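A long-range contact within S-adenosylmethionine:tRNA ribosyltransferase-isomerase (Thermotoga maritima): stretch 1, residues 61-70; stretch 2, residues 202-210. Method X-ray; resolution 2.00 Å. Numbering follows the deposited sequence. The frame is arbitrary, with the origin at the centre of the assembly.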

# COMPACT_ATOMS: atom_id res chain seq x y z
N TYR B 61 -12.29 13.70 22.01
CA TYR B 61 -11.17 13.63 22.93
C TYR B 61 -10.33 14.90 22.90
O TYR B 61 -9.40 15.02 23.66
CB TYR B 61 -10.29 12.42 22.59
CG TYR B 61 -11.04 11.13 22.79
CD1 TYR B 61 -11.69 10.54 21.73
CD2 TYR B 61 -11.19 10.57 24.06
CE1 TYR B 61 -12.42 9.36 21.89
CE2 TYR B 61 -11.92 9.41 24.26
CZ TYR B 61 -12.54 8.80 23.15
OH TYR B 61 -13.27 7.64 23.31
N LEU B 62 -10.67 15.82 22.02
CA LEU B 62 -9.85 16.99 21.80
C LEU B 62 -10.62 18.19 22.25
O LEU B 62 -11.81 18.29 22.06
CB LEU B 62 -9.42 17.14 20.32
CG LEU B 62 -8.56 15.96 19.78
CD1 LEU B 62 -8.36 16.01 18.26
CD2 LEU B 62 -7.24 15.88 20.50
N GLU B 63 -9.90 19.12 22.84
CA GLU B 63 -10.49 20.34 23.33
C GLU B 63 -9.93 21.56 22.60
O GLU B 63 -8.90 21.49 21.95
CB GLU B 63 -10.28 20.44 24.82
CG GLU B 63 -8.87 20.34 25.30
CD GLU B 63 -8.80 20.13 26.79
OE1 GLU B 63 -9.05 18.98 27.27
OE2 GLU B 63 -8.52 21.14 27.47
N PRO B 64 -10.65 22.68 22.67
CA PRO B 64 -10.18 23.92 22.06
C PRO B 64 -8.77 24.25 22.56
O PRO B 64 -8.46 24.10 23.75
CB PRO B 64 -11.22 24.95 22.55
CG PRO B 64 -12.44 24.18 22.85
CD PRO B 64 -11.96 22.85 23.32
N GLY B 65 -7.89 24.62 21.65
CA GLY B 65 -6.51 24.92 22.05
C GLY B 65 -5.54 23.74 21.97
O GLY B 65 -4.33 23.96 21.99
N ASP B 66 -6.01 22.49 21.90
CA ASP B 66 -5.08 21.39 21.67
C ASP B 66 -4.36 21.58 20.31
O ASP B 66 -4.91 22.20 19.40
CB ASP B 66 -5.79 20.05 21.68
CG ASP B 66 -6.15 19.57 23.07
OD1 ASP B 66 -5.54 20.06 24.08
OD2 ASP B 66 -7.03 18.70 23.23
N LEU B 67 -3.16 21.01 20.18
CA LEU B 67 -2.36 21.16 18.94
C LEU B 67 -2.07 19.80 18.34
O LEU B 67 -1.46 18.96 18.99
CB LEU B 67 -1.03 21.89 19.23
CG LEU B 67 -0.13 22.17 18.00
CD1 LEU B 67 -0.63 23.29 17.15
CD2 LEU B 67 1.28 22.52 18.44
N LEU B 68 -2.52 19.59 17.10
CA LEU B 68 -2.23 18.40 16.34
C LEU B 68 -1.00 18.68 15.50
O LEU B 68 -1.00 19.62 14.71
CB LEU B 68 -3.40 18.00 15.42
CG LEU B 68 -4.55 17.26 16.13
CD1 LEU B 68 -5.81 17.16 15.24
CD2 LEU B 68 -4.15 15.92 16.50
N VAL B 69 0.05 17.91 15.70
CA VAL B 69 1.29 18.09 14.93
C VAL B 69 1.46 16.97 13.95
O VAL B 69 1.58 15.79 14.33
CB VAL B 69 2.56 18.17 15.83
CG1 VAL B 69 3.80 18.59 15.00
CG2 VAL B 69 2.35 19.17 16.94
N LEU B 70 1.51 17.34 12.68
CA LEU B 70 1.62 16.36 11.61
C LEU B 70 2.95 16.43 10.94
O LEU B 70 3.52 17.50 10.80
CB LEU B 70 0.57 16.65 10.52
CG LEU B 70 -0.90 16.61 11.00
CD1 LEU B 70 -1.73 17.55 10.15
CD2 LEU B 70 -1.40 15.25 10.90
N LYS B 202 -13.89 23.45 16.17
CA LYS B 202 -13.90 23.23 17.61
C LYS B 202 -12.80 24.04 18.30
O LYS B 202 -12.81 24.16 19.53
CB LYS B 202 -13.75 21.73 17.91
CG LYS B 202 -14.01 21.34 19.40
CD LYS B 202 -13.96 19.81 19.66
CE LYS B 202 -14.46 19.48 21.09
NZ LYS B 202 -14.57 18.04 21.40
N GLY B 203 -11.86 24.61 17.54
CA GLY B 203 -10.76 25.38 18.15
C GLY B 203 -9.47 24.56 18.31
O GLY B 203 -8.53 24.99 18.97
N VAL B 204 -9.42 23.38 17.71
CA VAL B 204 -8.17 22.61 17.66
C VAL B 204 -7.15 23.24 16.65
O VAL B 204 -7.51 23.53 15.53
CB VAL B 204 -8.45 21.15 17.31
CG1 VAL B 204 -7.14 20.32 17.29
CG2 VAL B 204 -9.44 20.56 18.30
N GLN B 205 -5.91 23.45 17.06
CA GLN B 205 -4.88 24.01 16.16
C GLN B 205 -4.05 22.92 15.48
O GLN B 205 -3.98 21.78 15.96
CB GLN B 205 -3.98 24.93 16.96
CG GLN B 205 -4.76 26.14 17.51
CD GLN B 205 -3.87 27.30 17.87
OE1 GLN B 205 -2.75 27.46 17.33
NE2 GLN B 205 -4.36 28.12 18.79
N PHE B 206 -3.42 23.28 14.36
CA PHE B 206 -2.56 22.38 13.59
C PHE B 206 -1.16 22.97 13.39
O PHE B 206 -1.00 24.18 13.29
CB PHE B 206 -3.18 22.11 12.22
CG PHE B 206 -4.38 21.20 12.28
CD1 PHE B 206 -5.61 21.69 12.75
CD2 PHE B 206 -4.26 19.85 12.00
CE1 PHE B 206 -6.71 20.83 12.88
CE2 PHE B 206 -5.37 18.99 12.13
CZ PHE B 206 -6.58 19.49 12.56
N ALA B 207 -0.15 22.10 13.36
CA ALA B 207 1.18 22.52 12.97
C ALA B 207 1.83 21.37 12.26
O ALA B 207 1.35 20.23 12.32
CB ALA B 207 2.01 22.93 14.17
N GLU B 208 2.92 21.67 11.57
CA GLU B 208 3.64 20.63 10.86
C GLU B 208 5.13 20.55 11.15
O GLU B 208 5.83 21.56 11.41
CB GLU B 208 3.33 20.68 9.34
CG GLU B 208 4.13 21.64 8.52
CD GLU B 208 3.84 21.49 7.02
OE1 GLU B 208 2.67 21.14 6.64
OE2 GLU B 208 4.80 21.73 6.22
N VAL B 209 5.64 19.32 11.12
CA VAL B 209 7.07 19.12 11.07
C VAL B 209 7.32 18.48 9.73
O VAL B 209 6.42 17.87 9.14
CB VAL B 209 7.62 18.28 12.26
CG1 VAL B 209 7.45 19.06 13.55
CG2 VAL B 209 6.99 16.93 12.34
N VAL B 210 8.54 18.56 9.27
CA VAL B 210 8.90 18.08 7.94
C VAL B 210 10.07 17.10 8.03
O VAL B 210 10.96 17.20 8.91
CB VAL B 210 9.27 19.28 7.01
CG1 VAL B 210 9.47 18.82 5.57
CG2 VAL B 210 8.18 20.35 7.05

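Residues 67-70 and 205-210 pair as neighbouring parallel β-strands, and six of the seven hydrogen bonds between the stretches join main-chain atoms. The bonding alternates along stretch 2. Gln-205 N donates to Asp-66 O (2.8 Å), and Gln-205 O accepts from Leu-68 N (2.9 Å); Ala-207 N then donates to Leu-68 O (2.9 Å) while Ala-207 O accepts from Leu-70 N (2.9 Å), and Val-209 N donates to Leu-70 O (2.8 Å), the last of these bonds within the two stretches. Gln-205 and Ala-207 thus spend both main-chain polar groups on stretch 1, as Leu-68 and Leu-70 do on stretch 2. The carbonyls of Gln-205, Leu-68, Ala-207 and Leu-70 also receive CA-H...O contacts, the shortest from Glu-208 CA to Leu-70 O (3.1 Å).

Before the strands, a type II turn from Glu-63 to Asp-66 extends the pairing. It is closed by Asp-66 N to Glu-63 O (3.1 Å) and braced by Glu-63 N to Asp-66 OD2 (2.9 Å), so the buried carboxylate has a main-chain donor; both its oxygens are also satisfied elsewhere in the structure. The turn leaves Gly-65 N free to reach Gly-203 O (2.8 Å) almost linearly. Both glycines have positive phi, at which a CB would jam against the preceding carbonyl; at Gly-203, the first residue beyond a helix, in a Schellman motif, it would also lie 3.2 Å from Pro-64 CB. The extended, all-t side chain of Lys-202 brings NZ to Leu-62 O (2.8 Å), satisfying that carbonyl.

Apolar side chains fill the space around this polar framework. Leu-68 CD1 packs against Phe-206 CZ (3.6 Å) and Val-204 CG1 (4.0 Å), while Leu-70 CD1 meets the ring edge at Phe-206 CD2 (3.9 Å). On the sheet face shared by Leu-67 and Ala-207, Leu-67 CD1 rests 4.0 Å from Ala-207 CB. Together the stretches bury 787 Å², both sides summed.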